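Local coordinates for TCP pilus virulence regulatory protein (Vibrio cholerae, PDB 4MLO) that probably activates transcription of virulence genes, including those of the TCP pilus, as an AraC-family DNA-binding regulator that also binds palmitoleic acid, at residues N24-D29 / N218-S223; K31-D36 / I59-N64; C176-D181 / A189-E194. One frame throughout, in Å; residues are numbered along the deposited sequence. Where two conformers were deposited one is given.

In the fold
The three contacts run from the fatty-acid pocket of the cupin-like domain out to helices that probably belong to the DNA-binding part of ToxT. Interaction 2 pairs two strands beside the bound palmitoleic acid. Interaction 1, its centre about 14 Å away, joins the same domain to helix 213-230 and adds Leu25 to the pocket. Tyr26 OH ties these two together by a hydrogen bond of 2.7 Å to Asn64 OD1. Interaction 3 lies farther out, about 15 Å from interaction 1 and about 27 Å from interaction 2 between centres. Its helix 170-180 reaches back to the cupin-like domain through Lys179 NZ, 2.6 Å from Asn28 OD1, while Val178 and Lys179 pack against Ile220.

Interaction 1. Residues N24-D29 / N218-S223; sequences NLYIND and NSIRIS
Tyr26 turns CG anti to its backbone N (chi1 171°), which places CG against Ile220 of helix 213-230. Ile220 CG1, anti to its own carbonyl carbon (chi1 -63°), meets one ring face squarely: this CH-pi contact puts CG1 3.8 Å from the Tyr26 ring centroid, almost on the normal. Ser223 CB comes to the edge of the same ring, near its plane, and Ser223 OG, in one of its two conformers, gives a short hydrogen bond of 2.6 Å to Tyr26 O, tilted slightly from the carbonyl plane. The contact joins the cupin-like domain to the long helix that, as in other AraC-family proteins, probably links two helix-turn-helix motifs. On the strand side the chain enters through a G1 beta bulge, where Asn24 and Leu25 both face Gln67. Within the bulge, Asn24 O lies 3.3 Å from Ser219 CB. One water bridges both backbones and Ser223 OG, accepting from Tyr26 N at 2.9 Å and donating to Ser219 O at 2.8 Å and to that OG, which thus both gives and receives. A second water donates to Ile220 O and, in one Asn28 conformer, to Asn28 OD1, which also accepts from Lys179 NZ.

Interaction 2. Residues K31-D36 / I59-N64; sequences KMFWID and ILLKKN. With PAM (palmitoleic acid), chain E.
Lys31 NZ is held by two oxygens, O2 of the palmitoleic acid carboxylate end at 2.9 Å and the hydroxyl of Thr85. The lysine chain is extended as far as CE and bends only at chi4 (-78°), which places NZ at the acid. Lys230 NZ and Tyr12 OH also bond to the fatty acid, so its polar head is shared among several parts of the chain, and the basic groups would probably favour the ionised carboxylate. Lys31, Phe33 and Leu61 line this pocket from the five-stranded antiparallel sheet of the cupin-like domain, in which Lys31 with Leu61 and Phe33 with Ile59 are hydrogen-bonded pairs. The bond from Leu61 N to Lys31 O is 2.8 Å long and nearly straight, and Ile59 N donates to Phe33 O at 2.9 Å. Met32 and Leu60 form the non-hydrogen-bonded pair between them. The Phe33 ring is sandwiched: Ile59 CB lies over one face, 3.7 Å from the Phe33 centroid in a CH-pi contact, while C7 of the lipid sits over the opposite face, offset toward the rim and 3.5 Å from Phe33 CD1. Leu61 CD1 closes in at the ring edge and also approaches lipid C6 at 3.9 Å. On the other face of the sheet, the Met32 and Leu60 side chains lie side by side, CG to CG 4.1 Å. There Phe152 of helix 141-159 packs on both residues, and Leu127 of helix 121-131 touches Met32. Within the sheet, strand 79-86 flanks strand 31-35 and strand 114-118 flanks strand 57-61.

Interaction 3. Residues C176-D181 / A189-E194; sequences CLVKSD and ADICGE
Helices 176-180 and 189-194 of this contact run at 111° to each other with their axes 11.3 Å apart at closest approach, so long side chains rather than backbones make the join, and Leu177 does most of it. The second helix, followed closely by helix 199-207, is consistent with the first half of an N-terminal helix-turn-helix of the AraC-family DNA-binding domain, with helix 170-180 packed against it. Leu177 has CG anti to its backbone N (chi1 173°), and its two methyl groups reach across to the neighbouring helix. CD2 of Leu177 settles between two carbons, 3.6 Å from Ile191 CD1 and equally 3.6 Å from Glu194 CB. The other methyl, Leu177 CD1, lies 3.9 Å from Glu194 CG, and the two side chains cross at about a right angle. Glu194 contributes CB and CG, while its OE1 forms a salt bridge with Arg184. Ile191 sends CD1 back toward the first helix, where it also meets Val178 CG2 at 4.2 Å. Trp186, in the loop between the helices, touches Leu177, Val178 and Ile191 together, while Ile217 and Ile220 of helix 213-230 pack on Val178 and Phe213 of the same helix packs on Ile191. Leu177 O accepts twice from Ser180: from its backbone N at 3.1 Å and from OG, which bonds in the carbonyl plane, on a lone pair of Leu177 O, at 2.6 Å.

Interaction 1. Residues N24-D29 / N218-S223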
loop_
_atom_site.group_PDB
_atom_site.type_symbol
_atom_site.label_atom_id
_atom_site.label_comp_id
_atom_site.label_asym_id
_atom_site.label_seq_id
_atom_site.Cartn_x
_atom_site.Cartn_y
_atom_site.Cartn_z
ATOM N N ASN A 24 6.290 -4.374 8.844
ATOM C CA ASN A 24 5.352 -5.401 8.434
ATOM C C ASN A 24 3.987 -4.789 8.123
ATOM O O ASN A 24 2.938 -5.349 8.440
ATOM C CB ASN A 24 5.260 -6.511 9.476
ATOM C CG ASN A 24 6.507 -7.419 9.456
ATOM O OD1 ASN A 24 7.308 -7.370 8.510
ATOM N ND2 ASN A 24 6.673 -8.206 10.509
ATOM N N LEU A 25 4.028 -3.690 7.373
ATOM C CA LEU A 25 2.825 -3.034 6.849
ATOM C C LEU A 25 2.396 -3.748 5.564
ATOM O O LEU A 25 3.096 -3.663 4.548
ATOM C CB LEU A 25 3.091 -1.557 6.568
ATOM C CG LEU A 25 1.910 -0.731 6.049
ATOM C CD1 LEU A 25 0.873 -0.600 7.173
ATOM C CD2 LEU A 25 2.349 0.628 5.458
ATOM N N TYR A 26 1.229 -4.401 5.626
ATOM C CA TYR A 26 0.607 -5.068 4.477
ATOM C C TYR A 26 -0.107 -4.051 3.603
ATOM O O TYR A 26 -0.937 -3.260 4.078
ATOM C CB TYR A 26 -0.373 -6.160 4.941
ATOM C CG TYR A 26 -1.205 -6.733 3.814
ATOM C CD1 TYR A 26 -0.670 -7.648 2.923
ATOM C CD2 TYR A 26 -2.504 -6.335 3.643
ATOM C CE1 TYR A 26 -1.453 -8.140 1.870
ATOM C CE2 TYR A 26 -3.250 -6.785 2.626
ATOM C CZ TYR A 26 -2.729 -7.666 1.734
ATOM O OH TYR A 26 -3.592 -8.062 0.722
ATOM N N ILE A 27 0.200 -4.077 2.316
ATOM C CA ILE A 27 -0.331 -3.103 1.370
ATOM C C ILE A 27 -1.551 -3.771 0.744
ATOM O O ILE A 27 -1.424 -4.641 -0.117
ATOM C CB ILE A 27 0.707 -2.689 0.331
ATOM C CG1 ILE A 27 1.945 -2.105 1.021
ATOM C CG2 ILE A 27 0.113 -1.693 -0.601
ATOM C CD1 ILE A 27 1.664 -0.906 1.930
ATOM N N ASN A 28 -2.753 -3.356 1.175
ATOM C CA ASN A 28 -4.002 -4.021 0.802
ATOM C C ASN A 28 -4.407 -3.720 -0.630
ATOM O O ASN A 28 -5.103 -4.522 -1.268
ATOM C CB ASN A 28 -5.123 -3.580 1.739
ATOM C CG ASN A 28 -6.385 -4.361 1.513
ATOM O OD1 ASN A 28 -6.414 -5.535 1.800
ATOM N ND2 ASN A 28 -7.424 -3.721 0.973
ATOM N N ASP A 29 -4.017 -2.549 -1.129
ATOM C CA ASP A 29 -4.315 -2.077 -2.476
ATOM C C ASP A 29 -3.137 -1.236 -2.951
ATOM O O ASP A 29 -2.365 -0.737 -2.140
ATOM C CB ASP A 29 -5.590 -1.231 -2.509
ATOM C CG ASP A 29 -6.834 -2.093 -2.507
ATOM O OD1 ASP A 29 -7.000 -2.889 -3.461
ATOM O OD2 ASP A 29 -7.612 -1.995 -1.549
ATOM N N ASN A 218 -1.744 -11.148 11.053
ATOM C CA ASN A 218 -1.874 -9.923 11.826
ATOM C C ASN A 218 -1.692 -8.681 10.953
ATOM O O ASN A 218 -2.397 -7.678 11.133
ATOM C CB ASN A 218 -0.848 -9.931 12.947
ATOM C CG ASN A 218 -1.263 -10.785 14.140
ATOM O OD1 ASN A 218 -2.403 -11.176 14.275
ATOM N ND2 ASN A 218 -0.314 -11.037 15.022
ATOM N N SER A 219 -0.783 -8.740 9.983
ATOM C CA SER A 219 -0.552 -7.592 9.109
ATOM C C SER A 219 -1.774 -7.297 8.251
ATOM O O SER A 219 -2.155 -6.139 8.088
ATOM C CB SER A 219 0.707 -7.809 8.248
ATOM O OG SER A 219 0.518 -8.659 7.118
ATOM N N ILE A 220 -2.417 -8.329 7.702
ATOM C CA ILE A 220 -3.635 -8.127 6.921
ATOM C C ILE A 220 -4.746 -7.565 7.798
ATOM O O ILE A 220 -5.497 -6.662 7.376
ATOM C CB ILE A 220 -4.040 -9.445 6.244
ATOM C CG1 ILE A 220 -2.940 -9.886 5.261
ATOM C CG2 ILE A 220 -5.430 -9.311 5.540
ATOM C CD1 ILE A 220 -3.161 -11.290 4.772
ATOM N N ARG A 221 -4.839 -8.042 9.047
ATOM C CA ARG A 221 -5.839 -7.531 9.990
ATOM C C ARG A 221 -5.581 -6.075 10.368
ATOM O O ARG A 221 -6.528 -5.314 10.528
ATOM C CB ARG A 221 -5.895 -8.402 11.237
ATOM C CG ARG A 221 -6.495 -9.797 10.976
ATOM C CD ARG A 221 -6.585 -10.642 12.252
ATOM N NE ARG A 221 -7.395 -11.846 11.985
ATOM C CZ ARG A 221 -7.298 -13.003 12.605
ATOM N NH1 ARG A 221 -6.427 -13.209 13.572
ATOM N NH2 ARG A 221 -8.103 -14.004 12.207
ATOM N N ILE A 222 -4.319 -5.651 10.476
ATOM C CA ILE A 222 -4.073 -4.228 10.761
ATOM C C ILE A 222 -4.537 -3.365 9.601
ATOM O O ILE A 222 -5.115 -2.280 9.785
ATOM C CB ILE A 222 -2.584 -3.985 11.080
ATOM C CG1 ILE A 222 -2.180 -4.560 12.451
ATOM C CG2 ILE A 222 -2.203 -2.467 11.036
ATOM C CD1 ILE A 222 -2.945 -4.015 13.655
ATOM N N SER A 223 -4.254 -3.788 8.385
ATOM C CA SER A 223 -4.670 -2.968 7.267
ATOM C C SER A 223 -6.192 -2.940 7.149
ATOM O O SER A 223 -6.755 -1.914 6.766
ATOM C CB SER A 223 -3.960 -3.449 6.013
ATOM O OG SER A 223 -2.568 -3.162 6.152
HETATM O O HOH W 1 -0.473 -3.916 7.967
HETATM O O HOH W 2 -6.550 -5.905 4.704
#

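Interaction 2. Residues K31-D36 / I59-N64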
loop_
_atom_site.group_PDB
_atom_site.type_symbol
_atom_site.label_atom_id
_atom_site.label_comp_id
_atom_site.label_asym_id
_atom_site.label_seq_id
_atom_site.Cartn_x
_atom_site.Cartn_y
_atom_site.Cartn_z
ATOM N N LYS A 31 -0.760 1.640 -3.845
ATOM C CA LYS A 31 -0.674 2.967 -3.224
ATOM C C LYS A 31 0.393 3.816 -3.889
ATOM O O LYS A 31 1.409 3.318 -4.367
ATOM C CB LYS A 31 -0.365 2.882 -1.709
ATOM C CG LYS A 31 -1.571 2.437 -0.912
ATOM C CD LYS A 31 -1.274 2.329 0.548
ATOM C CE LYS A 31 -2.380 1.592 1.250
ATOM N NZ LYS A 31 -3.542 2.481 1.448
ATOM N N MET A 32 0.163 5.127 -3.882
ATOM C CA MET A 32 1.143 6.093 -4.345
ATOM C C MET A 32 1.173 7.198 -3.305
ATOM O O MET A 32 0.124 7.557 -2.764
ATOM C CB MET A 32 0.784 6.649 -5.723
ATOM C CG MET A 32 0.678 5.580 -6.800
ATOM S SD MET A 32 -0.044 6.178 -8.375
ATOM C CE MET A 32 1.254 7.268 -8.925
ATOM N N PHE A 33 2.363 7.699 -2.972
ATOM C CA PHE A 33 2.395 8.828 -2.049
ATOM C C PHE A 33 3.547 9.762 -2.383
ATOM O O PHE A 33 4.490 9.405 -3.090
ATOM C CB PHE A 33 2.450 8.382 -0.570
ATOM C CG PHE A 33 3.755 7.784 -0.121
ATOM C CD1 PHE A 33 3.919 6.406 -0.076
ATOM C CD2 PHE A 33 4.802 8.592 0.327
ATOM C CE1 PHE A 33 5.102 5.843 0.377
ATOM C CE2 PHE A 33 5.994 8.033 0.789
ATOM C CZ PHE A 33 6.144 6.657 0.811
ATOM N N TRP A 34 3.418 10.999 -1.898
ATOM C CA TRP A 34 4.426 12.032 -2.109
ATOM C C TRP A 34 4.172 13.168 -1.134
ATOM O O TRP A 34 3.059 13.345 -0.631
ATOM C CB TRP A 34 4.413 12.559 -3.548
ATOM C CG TRP A 34 3.164 13.280 -3.898
ATOM C CD1 TRP A 34 2.963 14.626 -3.859
ATOM C CD2 TRP A 34 1.926 12.703 -4.341
ATOM N NE1 TRP A 34 1.672 14.920 -4.231
ATOM C CE2 TRP A 34 1.021 13.760 -4.545
ATOM C CE3 TRP A 34 1.490 11.392 -4.570
ATOM C CZ2 TRP A 34 -0.285 13.554 -4.979
ATOM C CZ3 TRP A 34 0.191 11.192 -5.003
ATOM C CH2 TRP A 34 -0.683 12.272 -5.192
ATOM N N ILE A 35 5.222 13.945 -0.886
ATOM C CA ILE A 35 5.160 15.100 0.003
ATOM C C ILE A 35 4.858 16.345 -0.826
ATOM O O ILE A 35 5.147 16.399 -2.029
ATOM C CB ILE A 35 6.480 15.231 0.798
ATOM C CG1 ILE A 35 7.660 15.564 -0.126
ATOM C CG2 ILE A 35 6.751 13.945 1.599
ATOM C CD1 ILE A 35 8.989 15.763 0.601
ATOM N N ASP A 36 4.257 17.362 -0.192
ATOM C CA ASP A 36 3.796 18.530 -0.938
ATOM C C ASP A 36 4.809 19.665 -0.956
ATOM O O ASP A 36 4.601 20.655 -1.667
ATOM C CB ASP A 36 2.477 19.047 -0.362
ATOM C CG ASP A 36 2.652 19.720 0.984
ATOM O OD1 ASP A 36 3.681 19.491 1.662
ATOM O OD2 ASP A 36 1.742 20.468 1.378
ATOM N N ILE A 59 6.327 7.828 -4.689
ATOM C CA ILE A 59 6.647 6.491 -4.206
ATOM C C ILE A 59 5.444 5.605 -4.488
ATOM O O ILE A 59 4.311 5.949 -4.138
ATOM C CB ILE A 59 6.980 6.477 -2.708
ATOM C CG1 ILE A 59 8.067 7.532 -2.395
ATOM C CG2 ILE A 59 7.420 5.093 -2.291
ATOM C CD1 ILE A 59 9.391 7.261 -3.053
ATOM N N LEU A 60 5.689 4.479 -5.141
ATOM C CA LEU A 60 4.645 3.523 -5.454
ATOM C C LEU A 60 4.855 2.284 -4.606
ATOM O O LEU A 60 5.952 1.718 -4.603
ATOM C CB LEU A 60 4.685 3.157 -6.933
ATOM C CG LEU A 60 4.413 4.293 -7.924
ATOM C CD1 LEU A 60 5.703 5.071 -8.250
ATOM C CD2 LEU A 60 3.758 3.772 -9.169
ATOM N N LEU A 61 3.783 1.795 -3.993
ATOM C CA LEU A 61 3.849 0.593 -3.160
ATOM C C LEU A 61 2.976 -0.488 -3.784
ATOM O O LEU A 61 1.793 -0.257 -4.074
ATOM C CB LEU A 61 3.403 0.867 -1.716
ATOM C CG LEU A 61 4.155 1.982 -0.962
ATOM C CD1 LEU A 61 3.583 2.124 0.433
ATOM C CD2 LEU A 61 5.637 1.676 -0.896
ATOM N N LYS A 62 3.557 -1.670 -3.985
ATOM C CA LYS A 62 2.863 -2.743 -4.692
ATOM C C LYS A 62 1.861 -3.447 -3.784
ATOM O O LYS A 62 2.131 -3.727 -2.610
ATOM C CB LYS A 62 3.870 -3.758 -5.231
ATOM C CG LYS A 62 3.248 -4.744 -6.162
ATOM C CD LYS A 62 4.176 -5.890 -6.451
ATOM C CE LYS A 62 5.444 -5.426 -7.045
ATOM N NZ LYS A 62 6.240 -6.619 -7.477
ATOM N N LYS A 63 0.700 -3.756 -4.346
ATOM C CA LYS A 63 -0.310 -4.507 -3.622
ATOM C C LYS A 63 0.252 -5.851 -3.198
ATOM O O LYS A 63 1.007 -6.487 -3.945
ATOM C CB LYS A 63 -1.537 -4.716 -4.508
ATOM C CG LYS A 63 -2.702 -5.344 -3.780
ATOM C CD LYS A 63 -3.873 -5.666 -4.711
ATOM C CE LYS A 63 -4.996 -6.286 -3.914
ATOM N NZ LYS A 63 -6.109 -6.817 -4.748
ATOM N N ASN A 64 -0.109 -6.253 -1.978
ATOM C CA ASN A 64 0.257 -7.515 -1.318
ATOM C C ASN A 64 1.701 -7.531 -0.864
ATOM O O ASN A 64 2.195 -8.560 -0.422
ATOM C CB ASN A 64 -0.023 -8.746 -2.187
ATOM C CG ASN A 64 -1.496 -8.941 -2.434
ATOM O OD1 ASN A 64 -2.327 -8.716 -1.558
ATOM N ND2 ASN A 64 -1.839 -9.316 -3.655
HETATM C C1 PAM E . -2.722 4.476 4.741
HETATM O O1 PAM E . -3.192 5.612 4.464
HETATM O O2 PAM E . -3.073 3.452 4.110
HETATM C C2 PAM E . -1.738 4.313 5.866
HETATM C C3 PAM E . -0.412 3.701 5.387
HETATM C C4 PAM E . 0.221 4.608 4.334
HETATM C C5 PAM E . 1.580 4.101 3.862
HETATM C C6 PAM E . 2.108 4.943 2.701
HETATM C C7 PAM E . 2.348 6.403 3.083
HETATM C C8 PAM E . 3.515 6.532 4.047
HETATM C C9 PAM E . 3.734 7.970 4.504
HETATM C C10 PAM E . 2.958 8.593 5.399
HETATM C C11 PAM E . 1.738 7.936 6.023
HETATM C C12 PAM E . 1.459 8.415 7.448
HETATM C C13 PAM E . 0.463 7.443 8.085
HETATM C C14 PAM E . 0.410 7.473 9.599
HETATM C C15 PAM E . 1.763 7.178 10.232
HETATM C C16 PAM E . 1.625 6.617 11.625
#

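Interaction 3. Residues C176-D181 / A189-E194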
loop_
_atom_site.group_PDB
_atom_site.type_symbol
_atom_site.label_atom_id
_atom_site.label_comp_id
_atom_site.label_asym_id
_atom_site.label_seq_id
_atom_site.Cartn_x
_atom_site.Cartn_y
_atom_site.Cartn_z
ATOM N N CYS A 176 -6.376 -12.747 -0.673
ATOM C CA CYS A 176 -7.796 -12.655 -0.990
ATOM C C CYS A 176 -8.613 -13.595 -0.118
ATOM O O CYS A 176 -9.706 -13.258 0.356
ATOM C CB CYS A 176 -7.996 -12.991 -2.458
ATOM S SG CYS A 176 -9.625 -12.723 -3.067
ATOM N N LEU A 177 -8.103 -14.796 0.076
ATOM C CA LEU A 177 -8.764 -15.758 0.927
ATOM C C LEU A 177 -8.883 -15.238 2.357
ATOM O O LEU A 177 -9.967 -15.253 2.944
ATOM C CB LEU A 177 -7.989 -17.072 0.871
ATOM C CG LEU A 177 -8.426 -18.160 1.832
ATOM C CD1 LEU A 177 -9.828 -18.679 1.417
ATOM C CD2 LEU A 177 -7.416 -19.308 1.851
ATOM N N VAL A 178 -7.786 -14.722 2.921
ATOM C CA VAL A 178 -7.839 -14.238 4.295
ATOM C C VAL A 178 -8.827 -13.083 4.414
ATOM O O VAL A 178 -9.597 -12.982 5.388
ATOM C CB VAL A 178 -6.422 -13.827 4.741
ATOM C CG1 VAL A 178 -6.455 -13.127 6.101
ATOM C CG2 VAL A 178 -5.519 -15.042 4.825
ATOM N N LYS A 179 -8.804 -12.182 3.435
ATOM C CA LYS A 179 -9.667 -11.009 3.433
ATOM C C LYS A 179 -11.122 -11.357 3.219
ATOM O O LYS A 179 -11.978 -10.510 3.484
ATOM C CB LYS A 179 -9.228 -10.031 2.356
ATOM C CG LYS A 179 -7.910 -9.364 2.638
ATOM C CD LYS A 179 -7.737 -8.138 1.803
ATOM C CE LYS A 179 -7.253 -8.427 0.421
ATOM N NZ LYS A 179 -6.696 -7.180 -0.205
ATOM N N SER A 180 -11.423 -12.564 2.721
ATOM C CA SER A 180 -12.801 -12.994 2.563
ATOM C C SER A 180 -13.463 -13.386 3.881
ATOM O O SER A 180 -14.700 -13.486 3.937
ATOM C CB SER A 180 -12.853 -14.166 1.582
ATOM O OG SER A 180 -12.475 -15.418 2.163
ATOM N N ASP A 181 -12.677 -13.641 4.928
ATOM C CA ASP A 181 -13.184 -14.014 6.237
ATOM C C ASP A 181 -12.122 -13.636 7.259
ATOM O O ASP A 181 -11.419 -14.495 7.777
ATOM C CB ASP A 181 -13.519 -15.501 6.270
ATOM C CG ASP A 181 -14.344 -15.899 7.439
ATOM O OD1 ASP A 181 -14.541 -15.115 8.396
ATOM O OD2 ASP A 181 -14.777 -17.081 7.455
ATOM N N ALA A 189 -2.968 -24.958 7.411
ATOM C CA ALA A 189 -3.661 -26.050 6.755
ATOM C C ALA A 189 -4.874 -25.536 6.016
ATOM O O ALA A 189 -5.236 -26.070 4.955
ATOM C CB ALA A 189 -4.083 -27.129 7.756
ATOM N N ASP A 190 -5.540 -24.515 6.564
ATOM C CA ASP A 190 -6.703 -23.945 5.890
ATOM C C ASP A 190 -6.322 -23.324 4.561
ATOM O O ASP A 190 -7.074 -23.396 3.590
ATOM C CB ASP A 190 -7.355 -22.881 6.767
ATOM C CG ASP A 190 -7.779 -23.390 8.082
ATOM O OD1 ASP A 190 -7.376 -22.794 9.104
ATOM O OD2 ASP A 190 -8.559 -24.355 8.128
ATOM N N ILE A 191 -5.168 -22.655 4.508
ATOM C CA ILE A 191 -4.735 -22.043 3.267
ATOM C C ILE A 191 -4.424 -23.105 2.232
ATOM O O ILE A 191 -4.785 -22.965 1.045
ATOM C CB ILE A 191 -3.513 -21.139 3.531
ATOM C CG1 ILE A 191 -3.790 -20.137 4.666
ATOM C CG2 ILE A 191 -3.030 -20.443 2.272
ATOM C CD1 ILE A 191 -4.855 -19.121 4.393
ATOM N N CYS A 192 -3.724 -24.171 2.644
ATOM C CA CYS A 192 -3.371 -25.216 1.691
ATOM C C CYS A 192 -4.627 -25.912 1.203
ATOM O O CYS A 192 -4.750 -26.229 0.005
ATOM C CB CYS A 192 -2.435 -26.239 2.308
ATOM S SG CYS A 192 -0.821 -25.541 2.732
ATOM N N GLY A 193 -5.556 -26.143 2.133
ATOM C CA GLY A 193 -6.812 -26.816 1.792
ATOM C C GLY A 193 -7.674 -25.978 0.872
ATOM O O GLY A 193 -8.221 -26.491 -0.121
ATOM N N GLU A 194 -7.808 -24.679 1.164
ATOM C CA GLU A 194 -8.669 -23.821 0.345
ATOM C C GLU A 194 -8.089 -23.597 -1.044
ATOM O O GLU A 194 -8.829 -23.578 -2.027
ATOM C CB GLU A 194 -8.901 -22.468 1.016
ATOM C CG GLU A 194 -9.701 -22.504 2.309
ATOM C CD GLU A 194 -11.203 -22.597 2.110
ATOM O OE1 GLU A 194 -11.906 -22.455 3.127
ATOM O OE2 GLU A 194 -11.678 -22.821 0.965
#